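Response regulator FixJ (Bradyrhizobium japonicum, PDB 5XSO) acts, once activated by the sensor FixL, as a DNA-binding response regulator that induces expression of nifA and fixK, leading to activation of nif and fix genes. Local coordinates at residues A37-T42 and M125-I130; D28-L33 and D120-M125; D52-L57 and S85-L90. All coordinates share one frame; numbering follows the deposited sequence.

Interaction 1: residues A37-T42 and M125-I130; sequences AGFGVT and MIESAI
The phenyl ring of F39 meets helix 119-138 with its outer end, around CE2 and CZ. At the ring's edge, near its plane, lies the aliphatic part of E127, whose CG is 4.2 Å from F39 CZ. Two isoleucine methyls come in obliquely. I126 CG2 sits 3.7 Å from F39 CE2, next to CZ as well. I130 CD1, one helical turn further on, stands 4.2 Å from F39 CE2. The side chains of F39 and I126 run past each other in opposite directions, and the backbones stay well apart, with F39 CA and I126 CA separated by 9.7 Å. I126 presents its shorter branch to the ring because CG2 is anti to the backbone N, with CG1 turned the other way round CB (chi1 -72°).

The contact belongs to the receiver domain, a CheY-like fold in which helices flank a five-stranded parallel sheet. Helix 24-36 ends in a Schellman motif at G38, whose positive phi of 96° suits glycine; F39 follows this turn and leads into the edge strand 40-44. The aromatic ring is thereby placed against helix 119-138. I17 of the neighbouring strand 16-20 touches both F39 and I126, and I126 also rests on L34 of helix 24-36. F39, I126 and I130 are buried. E127 lends only methylene carbon to the ring and carries its carboxylate outward, where OE1 makes a long, weak ion pair with K14 and OE2 one with R131.

Interaction 2: residues D28-L33 and D120-M125; sequences DSLNFL and DRLTAM
The axes of the helical segments 28-33 and 120-125 cross at -65° and come within 11.5 Å of each other, and the nearest pair of CA atoms, those of L33 and T123, is separated by 8.7 Å. With the backbones this far apart, three leucines and a threonine methyl bridge the space. L122 CD2 is shared: it lies 3.5 Å from L30 CD2, a close methyl-methyl approach, and 4.2 Å from L33 CD1. Both leucines of helix 24-36 meet the L122 side chain at about a right angle. L33 CD1 goes on to touch T123 CG2 at 3.9 Å, these two side chains sliding past one another in opposite directions.

L33 reaches across with CG wedged between its own backbone N and carbonyl carbon (chi1 79°), an uncommon setting for a leucine in a helix. T123 offers its methyl, while its hydroxyl stays with its own helix, where it has the carbonyls of D119 and D120 as possible, weak acceptors. Both helices pack on the same face of the sheet: L30 also touches M92, and L122 touches L90 and L113. The L30 side chain is about 5 Å from that of D21, which is expected to bind magnesium.

Since methyl groups alone meet here, nothing directional joins segments 28-33 and 120-125; their mutual position probably rests on shape fit and burial of apolar surface.

Interaction 3: residues D52-L57 and S85-L90; sequences DALPGL and SPFPIL
The backbones stay apart, the nearest CA atoms being those of L54 and S85 at 8.7 Å and of L57 and F87 at 9.9 Å; the first segment turns through a short 3-10 stretch at 54-56, whereas the second is a loop that bends at P86 and leads into strand 89-93. The F87 ring carries most of the contact. At its edge, in the ring plane, is the carbonyl oxygen of L57, with L57 O 3.5 Å from F87 CZ, and L57 CB approaches F87 CE1 at 4.1 Å. L54 CD1 comes obliquely to within 4.0 Å of F87 CE1, the two side chains passing in opposite directions.

S85 folds back over one face of the same ring, its OG offset toward the rim. There OG accepts a weak hydrogen bond from F87 N (3.4 Å) and also neighbours L54 CD1. With CG anti to the carbonyl carbon (chi1 -64°), F87 extends its ring toward the 3-10 turn. Were F87 replaced by an alanine, L54 CD1 and L57 CB would probably lose the ring they pack against, and a gap would open beside S85.

M80 of helix 73-82 touches both L54 and S85, and V62 packs against F87. The arrangement is that of the alternating strand-helix receiver fold: the connections leading from helix 47-53 toward strand 61-65 and from helix 73-82 into strand 89-93 close together at the N-terminal ends of the parallel strands.

In the fold
All three contacts lie within the receiver domain. Interactions 1 and 2 adjoin, their centres about 8 Å apart, and both use helix 119-138, sharing M125. T123 CG2 links them directly, 3.6 Å from A37 CB and 4.0 Å from F39 CE1. Interaction 3 is more distant, its centre about 14 Å from that of interaction 1 and about 19 Å from that of interaction 2, yet L90 connects it to the same helix: L90 CD1 is 3.6 Å from I126 CG1 and 4.0 Å from L122 CD1. In interaction 2 the L30 side chain is about 5 Å from that of D21 and about 8 Å from that of D65, both expected to bind magnesium.

Interaction 1: residues A37-T42 and M125-I130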
loop_
_atom_site.group_PDB
_atom_site.type_symbol
_atom_site.label_atom_id
_atom_site.label_comp_id
_atom_site.label_asym_id
_atom_site.label_seq_id
_atom_site.Cartn_x
_atom_site.Cartn_y
_atom_site.Cartn_z
ATOM N N ALA A 37 -2.797 25.890 -3.451
ATOM C CA ALA A 37 -2.396 25.373 -2.163
ATOM C C ALA A 37 -0.943 24.902 -2.139
ATOM O O ALA A 37 -0.462 24.490 -1.079
ATOM C CB ALA A 37 -3.354 24.244 -1.754
ATOM N N GLY A 38 -0.247 24.893 -3.264
ATOM C CA GLY A 38 1.157 24.529 -3.266
ATOM C C GLY A 38 1.466 23.081 -3.598
ATOM O O GLY A 38 2.624 22.668 -3.446
ATOM N N PHE A 39 0.500 22.313 -4.091
ATOM C CA PHE A 39 0.746 20.931 -4.503
ATOM C C PHE A 39 1.193 20.843 -5.960
ATOM O O PHE A 39 0.761 21.637 -6.786
ATOM C CB PHE A 39 -0.557 20.128 -4.355
ATOM C CG PHE A 39 -0.979 19.980 -2.946
ATOM C CD1 PHE A 39 -1.977 20.782 -2.430
ATOM C CD2 PHE A 39 -0.354 19.033 -2.112
ATOM C CE1 PHE A 39 -2.370 20.679 -1.141
ATOM C CE2 PHE A 39 -0.758 18.899 -0.803
ATOM C CZ PHE A 39 -1.765 19.702 -0.302
ATOM N N GLY A 40 1.949 19.807 -6.295
ATOM C CA GLY A 40 2.111 19.413 -7.691
ATOM C C GLY A 40 0.974 18.500 -8.163
ATOM O O GLY A 40 0.382 17.761 -7.369
ATOM N N VAL A 41 0.673 18.539 -9.465
ATOM C CA VAL A 41 -0.514 17.864 -10.021
ATOM C C VAL A 41 -0.191 17.180 -11.351
ATOM O O VAL A 41 0.507 17.741 -12.208
ATOM C CB VAL A 41 -1.692 18.839 -10.218
ATOM C CG1 VAL A 41 -2.972 18.070 -10.558
ATOM C CG2 VAL A 41 -1.958 19.685 -8.944
ATOM N N THR A 42 -0.686 15.952 -11.521
ATOM C CA THR A 42 -0.694 15.247 -12.806
ATOM C C THR A 42 -2.117 14.761 -13.034
ATOM O O THR A 42 -2.743 14.257 -12.103
ATOM C CB THR A 42 0.264 14.049 -12.818
ATOM O OG1 THR A 42 1.600 14.491 -12.554
ATOM C CG2 THR A 42 0.250 13.347 -14.198
ATOM N N MET A 125 -7.876 17.392 3.618
ATOM C CA MET A 125 -7.953 15.942 3.573
ATOM C C MET A 125 -6.714 15.363 2.923
ATOM O O MET A 125 -6.234 14.297 3.330
ATOM C CB MET A 125 -9.222 15.524 2.824
ATOM C CG MET A 125 -9.488 14.023 2.730
ATOM S SD MET A 125 -11.086 13.786 1.861
ATOM C CE MET A 125 -12.230 14.342 3.102
ATOM N N ILE A 126 -6.212 16.027 1.880
ATOM C CA ILE A 126 -5.008 15.554 1.220
ATOM C C ILE A 126 -3.839 15.612 2.185
ATOM O O ILE A 126 -3.019 14.692 2.240
ATOM C CB ILE A 126 -4.718 16.398 -0.041
ATOM C CG1 ILE A 126 -5.737 16.071 -1.146
ATOM C CG2 ILE A 126 -3.225 16.183 -0.520
ATOM C CD1 ILE A 126 -5.715 17.159 -2.331
ATOM N N GLU A 127 -3.713 16.726 2.923
ATOM C CA GLU A 127 -2.564 16.855 3.825
ATOM C C GLU A 127 -2.543 15.727 4.833
ATOM O O GLU A 127 -1.475 15.162 5.132
ATOM C CB GLU A 127 -2.580 18.197 4.556
ATOM C CG GLU A 127 -1.783 19.253 3.880
ATOM C CD GLU A 127 -1.544 20.433 4.797
ATOM O OE1 GLU A 127 -2.031 21.539 4.469
ATOM O OE2 GLU A 127 -0.884 20.241 5.850
ATOM N N SER A 128 -3.713 15.369 5.353
ATOM C CA SER A 128 -3.797 14.295 6.325
ATOM C C SER A 128 -3.456 12.955 5.692
ATOM O O SER A 128 -2.704 12.167 6.269
ATOM C CB SER A 128 -5.191 14.278 6.943
ATOM O OG SER A 128 -5.441 13.088 7.666
ATOM N N ALA A 129 -3.965 12.705 4.483
ATOM C CA ALA A 129 -3.712 11.449 3.763
ATOM C C ALA A 129 -2.235 11.254 3.473
ATOM O O ALA A 129 -1.696 10.148 3.603
ATOM C CB ALA A 129 -4.482 11.475 2.441
ATOM N N ILE A 130 -1.584 12.307 2.990
ATOM C CA ILE A 130 -0.170 12.210 2.666
ATOM C C ILE A 130 0.629 11.964 3.930
ATOM O O ILE A 130 1.524 11.108 3.967
ATOM C CB ILE A 130 0.303 13.477 1.949
ATOM C CG1 ILE A 130 -0.194 13.496 0.503
ATOM C CG2 ILE A 130 1.827 13.511 1.915
ATOM C CD1 ILE A 130 0.103 14.791 -0.259
#

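Interaction 2: residues D28-L33 and D120-M125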
loop_
_atom_site.group_PDB
_atom_site.type_symbol
_atom_site.label_atom_id
_atom_site.label_comp_id
_atom_site.label_asym_id
_atom_site.label_seq_id
_atom_site.Cartn_x
_atom_site.Cartn_y
_atom_site.Cartn_z
ATOM N N ASP A 28 -9.999 21.011 -14.592
ATOM C CA ASP A 28 -9.527 22.397 -14.556
ATOM C C ASP A 28 -9.632 22.990 -13.157
ATOM O O ASP A 28 -8.732 23.709 -12.706
ATOM C CB ASP A 28 -10.324 23.291 -15.524
ATOM C CG ASP A 28 -9.902 23.134 -16.970
ATOM O OD1 ASP A 28 -8.836 22.548 -17.235
ATOM O OD2 ASP A 28 -10.700 23.579 -17.819
ATOM N N SER A 29 -10.754 22.753 -12.484
ATOM C CA SER A 29 -10.985 23.338 -11.160
ATOM C C SER A 29 -10.037 22.762 -10.106
ATOM O O SER A 29 -9.507 23.502 -9.259
ATOM C CB SER A 29 -12.453 23.046 -10.739
ATOM O OG SER A 29 -12.707 23.538 -9.438
ATOM N N LEU A 30 -9.845 21.433 -10.109
ATOM C CA LEU A 30 -8.838 20.820 -9.243
ATOM C C LEU A 30 -7.441 21.312 -9.576
ATOM O O LEU A 30 -6.640 21.566 -8.670
ATOM C CB LEU A 30 -8.884 19.300 -9.363
ATOM C CG LEU A 30 -10.228 18.809 -8.815
ATOM C CD1 LEU A 30 -10.282 17.310 -9.023
ATOM C CD2 LEU A 30 -10.351 19.144 -7.354
ATOM N N ASN A 31 -7.104 21.341 -10.869
ATOM C CA ASN A 31 -5.773 21.801 -11.291
ATOM C C ASN A 31 -5.502 23.149 -10.624
ATOM O O ASN A 31 -4.460 23.363 -9.984
ATOM C CB ASN A 31 -5.736 21.886 -12.832
ATOM C CG ASN A 31 -4.323 21.647 -13.456
ATOM O OD1 ASN A 31 -3.347 21.409 -12.758
ATOM N ND2 ASN A 31 -4.230 21.755 -14.797
ATOM N N PHE A 32 -6.456 24.059 -10.746
ATOM C CA PHE A 32 -6.228 25.416 -10.255
ATOM C C PHE A 32 -6.110 25.450 -8.728
ATOM O O PHE A 32 -5.143 26.021 -8.179
ATOM C CB PHE A 32 -7.333 26.350 -10.750
ATOM C CG PHE A 32 -6.979 27.802 -10.595
ATOM C CD1 PHE A 32 -7.443 28.522 -9.484
ATOM C CD2 PHE A 32 -6.117 28.427 -11.524
ATOM C CE1 PHE A 32 -7.077 29.910 -9.339
ATOM C CE2 PHE A 32 -5.723 29.816 -11.374
ATOM C CZ PHE A 32 -6.224 30.531 -10.282
ATOM N N LEU A 33 -7.083 24.881 -8.022
ATOM C CA LEU A 33 -7.077 24.997 -6.564
ATOM C C LEU A 33 -5.908 24.256 -5.908
ATOM O O LEU A 33 -5.475 24.631 -4.813
ATOM C CB LEU A 33 -8.408 24.476 -5.979
ATOM C CG LEU A 33 -8.668 22.974 -5.827
ATOM C CD1 LEU A 33 -8.103 22.357 -4.508
ATOM C CD2 LEU A 33 -10.235 22.654 -5.889
ATOM N N ASP A 120 -10.841 24.041 0.525
ATOM C CA ASP A 120 -10.011 23.801 1.704
ATOM C C ASP A 120 -10.317 22.474 2.360
ATOM O O ASP A 120 -9.453 21.924 3.069
ATOM C CB ASP A 120 -10.196 24.911 2.736
ATOM C CG ASP A 120 -9.489 26.200 2.368
ATOM O OD1 ASP A 120 -8.744 26.313 1.327
ATOM O OD2 ASP A 120 -9.723 27.155 3.138
ATOM N N ARG A 121 -11.546 21.961 2.197
ATOM C CA ARG A 121 -11.838 20.635 2.713
ATOM C C ARG A 121 -11.013 19.578 1.983
ATOM O O ARG A 121 -10.507 18.633 2.616
ATOM C CB ARG A 121 -13.334 20.337 2.580
ATOM C CG ARG A 121 -13.727 18.966 3.075
ATOM C CD ARG A 121 -14.223 19.010 4.444
ATOM N NE ARG A 121 -15.104 17.874 4.721
ATOM C CZ ARG A 121 -14.700 16.735 5.276
ATOM N NH1 ARG A 121 -13.421 16.584 5.602
ATOM N NH2 ARG A 121 -15.569 15.749 5.505
ATOM N N LEU A 122 -10.873 19.715 0.660
ATOM C CA LEU A 122 -10.025 18.782 -0.086
ATOM C C LEU A 122 -8.573 18.913 0.355
ATOM O O LEU A 122 -7.903 17.911 0.613
ATOM C CB LEU A 122 -10.119 19.041 -1.590
ATOM C CG LEU A 122 -9.274 18.125 -2.481
ATOM C CD1 LEU A 122 -9.497 16.611 -2.151
ATOM C CD2 LEU A 122 -9.570 18.493 -3.961
ATOM N N THR A 123 -8.055 20.148 0.437
ATOM C CA THR A 123 -6.613 20.242 0.663
ATOM C C THR A 123 -6.260 19.783 2.079
ATOM O O THR A 123 -5.251 19.093 2.272
ATOM C CB THR A 123 -6.085 21.656 0.366
ATOM O OG1 THR A 123 -6.856 22.616 1.075
ATOM C CG2 THR A 123 -6.125 21.985 -1.154
ATOM N N ALA A 124 -7.125 20.052 3.066
ATOM C CA ALA A 124 -6.913 19.494 4.402
ATOM C C ALA A 124 -6.965 17.971 4.397
ATOM O O ALA A 124 -6.239 17.305 5.149
ATOM C CB ALA A 124 -7.965 20.023 5.378
ATOM N N MET A 125 -7.876 17.392 3.618
ATOM C CA MET A 125 -7.953 15.942 3.573
ATOM C C MET A 125 -6.714 15.363 2.923
ATOM O O MET A 125 -6.234 14.297 3.330
ATOM C CB MET A 125 -9.222 15.524 2.824
ATOM C CG MET A 125 -9.488 14.023 2.730
ATOM S SD MET A 125 -11.086 13.786 1.861
ATOM C CE MET A 125 -12.230 14.342 3.102
#

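Interaction 3: residues D52-L57 and S85-L90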
loop_
_atom_site.group_PDB
_atom_site.type_symbol
_atom_site.label_atom_id
_atom_site.label_comp_id
_atom_site.label_asym_id
_atom_site.label_seq_id
_atom_site.Cartn_x
_atom_site.Cartn_y
_atom_site.Cartn_z
ATOM N N ASP A 52 -1.636 2.643 -16.791
ATOM C CA ASP A 52 -0.453 2.539 -17.637
ATOM C C ASP A 52 0.712 3.310 -17.038
ATOM O O ASP A 52 1.854 2.841 -17.061
ATOM C CB ASP A 52 -0.746 3.070 -19.040
ATOM C CG ASP A 52 -1.660 2.165 -19.842
ATOM O OD1 ASP A 52 -2.241 1.206 -19.278
ATOM O OD2 ASP A 52 -1.802 2.440 -21.050
ATOM N N ALA A 53 0.443 4.497 -16.492
ATOM C CA ALA A 53 1.521 5.289 -15.917
ATOM C C ALA A 53 1.951 4.796 -14.541
ATOM O O ALA A 53 3.085 5.052 -14.126
ATOM C CB ALA A 53 1.101 6.757 -15.837
ATOM N N LEU A 54 1.096 4.049 -13.853
ATOM C CA LEU A 54 1.242 3.897 -12.408
ATOM C C LEU A 54 2.563 3.254 -11.983
ATOM O O LEU A 54 3.147 3.715 -10.986
ATOM C CB LEU A 54 0.022 3.130 -11.875
ATOM C CG LEU A 54 0.067 2.533 -10.475
ATOM C CD1 LEU A 54 0.165 3.641 -9.434
ATOM C CD2 LEU A 54 -1.188 1.698 -10.250
ATOM N N PRO A 55 3.109 2.251 -12.676
ATOM C CA PRO A 55 4.421 1.728 -12.255
ATOM C C PRO A 55 5.549 2.758 -12.300
ATOM O O PRO A 55 6.528 2.599 -11.561
ATOM C CB PRO A 55 4.673 0.558 -13.222
ATOM C CG PRO A 55 3.601 0.660 -14.282
ATOM C CD PRO A 55 2.461 1.381 -13.674
ATOM N N GLY A 56 5.438 3.821 -13.100
ATOM C CA GLY A 56 6.469 4.837 -13.172
ATOM C C GLY A 56 6.237 6.095 -12.354
ATOM O O GLY A 56 7.065 7.011 -12.405
ATOM N N LEU A 57 5.136 6.181 -11.604
ATOM C CA LEU A 57 4.822 7.390 -10.852
ATOM C C LEU A 57 5.467 7.396 -9.478
ATOM O O LEU A 57 5.458 6.389 -8.767
ATOM C CB LEU A 57 3.306 7.576 -10.663
ATOM C CG LEU A 57 2.493 7.770 -11.939
ATOM C CD1 LEU A 57 0.975 7.570 -11.660
ATOM C CD2 LEU A 57 2.877 9.148 -12.559
ATOM N N SER A 85 0.205 -0.581 -4.290
ATOM C CA SER A 85 0.519 0.846 -4.279
ATOM C C SER A 85 0.417 1.416 -2.874
ATOM O O SER A 85 -0.606 1.239 -2.212
ATOM C CB SER A 85 -0.426 1.621 -5.195
ATOM O OG SER A 85 0.051 2.949 -5.398
ATOM N N PRO A 86 1.417 2.161 -2.408
ATOM C CA PRO A 86 1.281 2.898 -1.149
ATOM C C PRO A 86 0.571 4.245 -1.287
ATOM O O PRO A 86 0.430 4.959 -0.286
ATOM C CB PRO A 86 2.743 3.089 -0.723
ATOM C CG PRO A 86 3.470 3.201 -2.024
ATOM C CD PRO A 86 2.712 2.409 -3.066
ATOM N N PHE A 87 0.091 4.607 -2.454
ATOM C CA PHE A 87 -0.532 5.938 -2.618
ATOM C C PHE A 87 -1.868 5.989 -1.883
ATOM O O PHE A 87 -2.722 5.133 -2.112
ATOM C CB PHE A 87 -0.811 6.231 -4.083
ATOM C CG PHE A 87 0.395 6.331 -4.969
ATOM C CD1 PHE A 87 0.217 6.700 -6.301
ATOM C CD2 PHE A 87 1.685 6.052 -4.521
ATOM C CE1 PHE A 87 1.326 6.783 -7.182
ATOM C CE2 PHE A 87 2.772 6.147 -5.380
ATOM C CZ PHE A 87 2.594 6.510 -6.709
ATOM N N PRO A 88 -2.126 6.996 -1.053
ATOM C CA PRO A 88 -3.482 7.139 -0.511
ATOM C C PRO A 88 -4.449 7.574 -1.609
ATOM O O PRO A 88 -4.084 8.312 -2.545
ATOM C CB PRO A 88 -3.328 8.236 0.559
ATOM C CG PRO A 88 -2.163 9.081 0.080
ATOM C CD PRO A 88 -1.234 8.111 -0.665
ATOM N N ILE A 89 -5.702 7.135 -1.488
ATOM C CA ILE A 89 -6.720 7.474 -2.477
ATOM C C ILE A 89 -7.918 8.170 -1.813
ATOM O O ILE A 89 -8.509 7.639 -0.858
ATOM C CB ILE A 89 -7.195 6.229 -3.248
ATOM C CG1 ILE A 89 -6.000 5.535 -3.922
ATOM C CG2 ILE A 89 -8.264 6.673 -4.280
ATOM C CD1 ILE A 89 -6.263 4.053 -4.270
ATOM N N LEU A 90 -8.299 9.335 -2.348
ATOM C CA LEU A 90 -9.535 10.014 -1.972
ATOM C C LEU A 90 -10.535 9.925 -3.131
ATOM O O LEU A 90 -10.154 10.067 -4.306
ATOM C CB LEU A 90 -9.274 11.509 -1.667
ATOM C CG LEU A 90 -8.128 11.766 -0.691
ATOM C CD1 LEU A 90 -7.958 13.286 -0.509
ATOM C CD2 LEU A 90 -8.481 11.077 0.684
#